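Local coordinates for galactose mutarotase-like protein (Clostridium acetobutylicum, PDB 3OS7) that probably binds sugars and interconverts their anomers as an aldose 1-epimerase, at residues I52-K57 with K295-I300; E246-L251 with S305-P310. One frame throughout, in Å; residues are numbered along the deposited sequence.

Interaction 1: I52-K57 with K295-I300; sequences ILRTPK and KKYACI
The guanidinium of Arg54 lies flat over one face of the Tyr297 ring, the two planes only 2° apart and their centres separated by 3.8 Å. Tyr297 CE1 sits above the middle of the guanidinium, whereas NH1 of Arg54 is displaced toward the rim of the ring, near the carbon that bears the hydroxyl. In the plane of each group lie, at the guanidinium edge, water 1 and, at the ring edge, the carbonyl oxygen of Lys295. The stack is a cation-pi contact as well, for Arg54 CZ stands 3.8 Å from the ring centroid, 21° off the ring normal. Nearer the root of the ring, over the same face, the CD methylene of Arg54 adds a CH-pi contact, 3.6 Å from CG of Tyr297. Arg54 spans this distance because CG is anti to the backbone N (chi1 -168°) and the chain then runs extended to NE. Stacking uses the pi face and keeps the N-H groups available in the plane: NE donates to water 1 at 2.9 Å, and NH1 donates to the carbonyl of Val71. Water 2 donates to Lys295 O and accepts a long, weak bond from NH2. Tyr297 OH is hydrogen-bonded to the carboxylate of Asp291, which may enrich the ring in electrons and favour the cation. A long arginine thus suits a loop that must reach over, and a tyrosine suits position 297, offering a flat face to the cation and a hydroxyl to Asp291. The arrangement is a parallel arginine-aromatic stack, here joining the loop after strand 50-51 to an antiparallel strand of the galactose mutarotase-like beta-sandwich fold.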
loop_
_atom_site.group_PDB
_atom_site.type_symbol
_atom_site.label_atom_id
_atom_site.label_comp_id
_atom_site.label_asym_id
_atom_site.label_seq_id
_atom_site.Cartn_x
_atom_site.Cartn_y
_atom_site.Cartn_z
ATOM N N ILE A 52 -6.496 -8.455 9.880
ATOM C CA ILE A 52 -5.471 -8.447 8.817
ATOM C C ILE A 52 -4.455 -7.308 8.931
ATOM O O ILE A 52 -3.255 -7.515 8.777
ATOM C CB ILE A 52 -6.129 -8.366 7.444
ATOM C CG1 ILE A 52 -6.981 -9.612 7.192
ATOM C CG2 ILE A 52 -5.067 -8.136 6.334
ATOM C CD1 ILE A 52 -7.750 -9.567 5.862
ATOM N N LEU A 53 -4.939 -6.099 9.132
ATOM C CA LEU A 53 -4.107 -4.898 9.040
ATOM C C LEU A 53 -3.653 -4.430 10.417
ATOM O O LEU A 53 -4.427 -4.442 11.382
ATOM C CB LEU A 53 -4.851 -3.723 8.369
ATOM C CG LEU A 53 -5.264 -3.945 6.914
ATOM C CD1 LEU A 53 -6.260 -2.894 6.405
ATOM C CD2 LEU A 53 -4.008 -4.079 6.008
ATOM N N ARG A 54 -2.421 -3.948 10.469
ATOM C CA ARG A 54 -1.873 -3.445 11.719
ATOM C C ARG A 54 -2.574 -2.146 12.088
ATOM O O ARG A 54 -2.541 -1.195 11.326
ATOM C CB ARG A 54 -0.378 -3.223 11.598
ATOM C CG ARG A 54 0.250 -2.972 12.969
ATOM C CD ARG A 54 1.555 -2.319 12.788
ATOM N NE ARG A 54 2.332 -2.286 14.012
ATOM C CZ ARG A 54 3.239 -1.364 14.298
ATOM N NH1 ARG A 54 3.525 -0.389 13.437
ATOM N NH2 ARG A 54 3.910 -1.459 15.439
ATOM N N THR A 55 -3.187 -2.122 13.273
ATOM C CA THR A 55 -4.060 -1.033 13.728
ATOM C C THR A 55 -3.414 -0.320 14.928
ATOM O O THR A 55 -2.877 -0.991 15.813
ATOM C CB THR A 55 -5.430 -1.594 14.203
ATOM O OG1 THR A 55 -5.977 -2.500 13.224
ATOM C CG2 THR A 55 -6.455 -0.471 14.518
ATOM N N PRO A 56 -3.502 1.023 14.988
ATOM C CA PRO A 56 -3.057 1.743 16.193
ATOM C C PRO A 56 -3.669 1.208 17.485
ATOM O O PRO A 56 -4.865 0.928 17.540
ATOM C CB PRO A 56 -3.564 3.174 15.951
ATOM C CG PRO A 56 -3.522 3.330 14.493
ATOM C CD PRO A 56 -3.947 1.963 13.941
ATOM N N LYS A 57 -2.846 1.073 18.512
ATOM C CA LYS A 57 -3.333 0.711 19.854
ATOM C C LYS A 57 -4.047 1.893 20.493
ATOM O O LYS A 57 -3.823 3.033 20.091
ATOM C CB LYS A 57 -2.161 0.303 20.738
ATOM C CG LYS A 57 -1.544 -1.011 20.329
ATOM C CD LYS A 57 -0.184 -1.217 20.980
ATOM C CE LYS A 57 0.444 -2.527 20.498
ATOM N NZ LYS A 57 -0.337 -3.720 20.978
ATOM N N LYS A 295 8.505 -6.969 15.682
ATOM C CA LYS A 295 7.379 -6.127 16.102
ATOM C C LYS A 295 5.986 -6.654 15.726
ATOM O O LYS A 295 5.002 -5.926 15.818
ATOM C CB LYS A 295 7.609 -4.705 15.595
ATOM C CG LYS A 295 8.938 -4.108 16.098
ATOM C CD LYS A 295 9.170 -2.703 15.554
ATOM C CE LYS A 295 10.559 -2.176 15.857
ATOM N NZ LYS A 295 11.684 -3.046 15.341
ATOM N N LYS A 296 5.902 -7.934 15.350
ATOM C CA LYS A 296 4.627 -8.618 15.104
ATOM C C LYS A 296 3.866 -8.020 13.905
ATOM O O LYS A 296 2.629 -8.062 13.867
ATOM C CB LYS A 296 3.693 -8.613 16.332
ATOM C CG LYS A 296 4.351 -8.970 17.687
ATOM C CD LYS A 296 4.750 -10.389 17.736
ATOM C CE LYS A 296 5.461 -10.742 19.081
ATOM N NZ LYS A 296 6.388 -11.915 18.935
ATOM N N TYR A 297 4.612 -7.441 12.967
ATOM C CA TYR A 297 4.041 -6.980 11.706
ATOM C C TYR A 297 5.071 -6.997 10.595
ATOM O O TYR A 297 6.281 -7.113 10.835
ATOM C CB TYR A 297 3.424 -5.577 11.856
ATOM C CG TYR A 297 4.357 -4.395 11.741
ATOM C CD1 TYR A 297 5.207 -4.025 12.786
ATOM C CD2 TYR A 297 4.324 -3.579 10.617
ATOM C CE1 TYR A 297 6.045 -2.916 12.668
ATOM C CE2 TYR A 297 5.116 -2.478 10.507
ATOM C CZ TYR A 297 5.994 -2.142 11.515
ATOM O OH TYR A 297 6.767 -1.016 11.352
ATOM N N ALA A 298 4.581 -6.900 9.373
ATOM C CA ALA A 298 5.442 -6.732 8.227
ATOM C C ALA A 298 4.709 -5.886 7.209
ATOM O O ALA A 298 3.487 -5.972 7.093
ATOM C CB ALA A 298 5.872 -8.087 7.620
ATOM N N CYS A 299 5.471 -5.062 6.502
ATOM C CA CYS A 299 4.962 -4.306 5.372
ATOM C C CYS A 299 5.223 -4.977 4.025
ATOM O O CYS A 299 6.343 -5.401 3.704
ATOM C CB CYS A 299 5.525 -2.911 5.349
ATOM S SG CYS A 299 4.950 -1.937 6.808
ATOM N N ILE A 300 4.167 -5.022 3.230
ATOM C CA ILE A 300 4.196 -5.622 1.892
ATOM C C ILE A 300 3.662 -4.542 0.966
ATOM O O ILE A 300 2.474 -4.202 1.021
ATOM C CB ILE A 300 3.351 -6.914 1.841
ATOM C CG1 ILE A 300 3.908 -7.961 2.804
ATOM C CG2 ILE A 300 3.347 -7.474 0.393
ATOM C CD1 ILE A 300 3.012 -9.252 2.919
HETATM O O HOH W 1 1.893 -4.488 15.856
HETATM O O HOH W 2 4.528 -3.835 17.834
#

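Interaction 2: E246-L251 with S305-P310; sequences ESLFSL and SIINSP
Ser305 OG, just ahead of the Ile306 that packs on Leu248, is gripped by two hydroxyls: Ser309 OG at 2.8 Å and Ser181 OG on strand 178-189. The short serine-serine bond draws together the two ends of 305-309, a bend that contains a type II beta turn from Ile306 to Ser309. A weak backbone bond from Ser309 N to Ile306 O, 3.1 Å long, closes that turn. Asn308 takes its third position with a positive phi of 63°, a conformation asparagine tolerates well, and its OD1 accepts bonds from the backbone N of Asp84 and from Asn311 ND2. With these polar atoms bonded among themselves and to neighbouring residues, the turn presents two isoleucines to strand 246-256. Leu248 comes to meet them, and its CD2 methyl does most of the touching, 3.9 Å from CG1 of Ile306 and 3.9 Å from CD1 of Ile307. Its other methyl, CD1, only grazes CG1 of Ile307 at 4.1 Å. The leucine meets Ile306 at about a right angle, but it and Ile307 run past one another in opposite directions, and CD2 lies at the junction of the two. Ile307 reaches out because CG1 is anti to the carbonyl carbon (chi1 -64°) and CD1 continues the extended chain. Branched aliphatic residues suit this buried place, where only van der Waals contact is made between the two segments; Trp211 and Tyr285 also touch Ile306, and Val287 touches Leu248. What results is an apolar cluster between a type II beta turn and an antiparallel strand, within the beta-rich core of a galactose mutarotase-like fold.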
loop_
_atom_site.group_PDB
_atom_site.type_symbol
_atom_site.label_atom_id
_atom_site.label_comp_id
_atom_site.label_asym_id
_atom_site.label_seq_id
_atom_site.Cartn_x
_atom_site.Cartn_y
_atom_site.Cartn_z
ATOM N N GLU A 246 14.517 -6.352 4.135
ATOM C CA GLU A 246 14.219 -5.099 3.417
ATOM C C GLU A 246 14.644 -5.333 1.981
ATOM O O GLU A 246 15.838 -5.298 1.675
ATOM C CB GLU A 246 14.943 -3.884 4.025
ATOM C CG GLU A 246 14.545 -2.563 3.370
ATOM C CD GLU A 246 15.233 -1.318 3.967
ATOM O OE1 GLU A 246 15.869 -1.418 5.040
ATOM O OE2 GLU A 246 15.112 -0.239 3.342
ATOM N N SER A 247 13.674 -5.636 1.110
ATOM C CA SER A 247 14.010 -6.096 -0.236
ATOM C C SER A 247 13.097 -5.510 -1.293
ATOM O O SER A 247 11.912 -5.308 -1.066
ATOM C CB SER A 247 13.873 -7.607 -0.296
ATOM O OG SER A 247 14.805 -8.259 0.554
ATOM N N LEU A 248 13.644 -5.330 -2.496
ATOM C CA LEU A 248 12.883 -4.843 -3.640
ATOM C C LEU A 248 12.805 -5.929 -4.723
ATOM O O LEU A 248 13.854 -6.426 -5.177
ATOM C CB LEU A 248 13.568 -3.608 -4.206
ATOM C CG LEU A 248 13.045 -3.049 -5.512
ATOM C CD1 LEU A 248 11.573 -2.581 -5.414
ATOM C CD2 LEU A 248 13.982 -1.920 -5.999
ATOM N N PHE A 249 11.585 -6.260 -5.147
ATOM C CA PHE A 249 11.367 -7.215 -6.235
ATOM C C PHE A 249 10.522 -6.623 -7.330
ATOM O O PHE A 249 9.668 -5.771 -7.069
ATOM C CB PHE A 249 10.627 -8.440 -5.693
ATOM C CG PHE A 249 11.407 -9.224 -4.668
ATOM C CD1 PHE A 249 12.437 -10.099 -5.060
ATOM C CD2 PHE A 249 11.144 -9.064 -3.332
ATOM C CE1 PHE A 249 13.159 -10.816 -4.110
ATOM C CE2 PHE A 249 11.848 -9.777 -2.388
ATOM C CZ PHE A 249 12.869 -10.650 -2.777
ATOM N N SER A 250 10.718 -7.082 -8.558
ATOM C CA SER A 250 9.650 -6.971 -9.554
ATOM C C SER A 250 8.640 -8.100 -9.361
ATOM O O SER A 250 8.955 -9.131 -8.784
ATOM C CB SER A 250 10.210 -6.948 -10.969
ATOM O OG SER A 250 11.153 -7.973 -11.176
ATOM N N LEU A 251 7.444 -7.911 -9.903
ATOM C CA LEU A 251 6.355 -8.867 -9.772
ATOM C C LEU A 251 6.032 -9.519 -11.097
ATOM O O LEU A 251 6.228 -8.935 -12.163
ATOM C CB LEU A 251 5.097 -8.163 -9.284
ATOM C CG LEU A 251 5.159 -7.615 -7.841
ATOM C CD1 LEU A 251 3.883 -6.848 -7.528
ATOM C CD2 LEU A 251 5.375 -8.759 -6.862
ATOM N N SER A 305 6.037 1.257 -10.050
ATOM C CA SER A 305 7.325 1.409 -10.652
ATOM C C SER A 305 8.413 1.099 -9.640
ATOM O O SER A 305 8.166 1.008 -8.442
ATOM C CB SER A 305 7.507 2.822 -11.208
ATOM O OG SER A 305 7.637 3.823 -10.214
ATOM N N ILE A 306 9.620 0.964 -10.162
ATOM C CA ILE A 306 10.780 0.734 -9.355
ATOM C C ILE A 306 11.043 1.949 -8.446
ATOM O O ILE A 306 10.622 3.081 -8.731
ATOM C CB ILE A 306 12.007 0.391 -10.253
ATOM C CG1 ILE A 306 13.107 -0.274 -9.444
ATOM C CG2 ILE A 306 12.536 1.633 -11.022
ATOM C CD1 ILE A 306 14.198 -0.847 -10.330
ATOM N N ILE A 307 11.733 1.707 -7.345
ATOM C CA ILE A 307 12.220 2.787 -6.505
ATOM C C ILE A 307 13.030 3.754 -7.380
ATOM O O ILE A 307 13.808 3.307 -8.225
ATOM C CB ILE A 307 13.130 2.263 -5.386
ATOM C CG1 ILE A 307 12.352 1.359 -4.433
ATOM C CG2 ILE A 307 13.773 3.459 -4.606
ATOM C CD1 ILE A 307 13.219 0.792 -3.279
ATOM N N ASN A 308 12.826 5.057 -7.189
ATOM C CA ASN A 308 13.578 6.114 -7.910
ATOM C C ASN A 308 13.326 6.064 -9.430
ATOM O O ASN A 308 14.184 6.444 -10.177
ATOM C CB ASN A 308 15.076 5.978 -7.592
ATOM C CG ASN A 308 15.918 7.214 -7.987
ATOM O OD1 ASN A 308 15.475 8.354 -7.891
ATOM N ND2 ASN A 308 17.167 6.968 -8.366
ATOM N N SER A 309 12.159 5.568 -9.854
ATOM C CA SER A 309 11.868 5.304 -11.272
ATOM C C SER A 309 12.105 6.499 -12.229
ATOM O O SER A 309 12.563 6.286 -13.339
ATOM C CB SER A 309 10.434 4.785 -11.476
ATOM O OG SER A 309 9.439 5.767 -11.218
ATOM N N PRO A 310 11.818 7.742 -11.814
ATOM C CA PRO A 310 12.085 8.839 -12.739
ATOM C C PRO A 310 13.559 9.029 -13.103
ATOM O O PRO A 310 13.860 9.673 -14.103
ATOM C CB PRO A 310 11.572 10.065 -11.972
ATOM C CG PRO A 310 10.677 9.535 -10.970
ATOM C CD PRO A 310 11.229 8.242 -10.570
#

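From the N terminus the segments come in the order 52-57, 246-251, 295-300 and 305-310, so the two contacts cross along the chain. Interaction 1 closes the longer loop, returning to the early loop after strand 50-51 once 237 residues have passed; interaction 2 closes a loop of 53 residues that begins within the first and ends beyond it. Strand 285-289 pairs with both 246-256 and 297-303. Interaction 1 thus joins the loop after strand 50-51 to strand 297-303, and interaction 2 joins the loop after strand 297-303 to strand 246-256, with centres about 22 Å apart and nearest atoms about 7 Å apart.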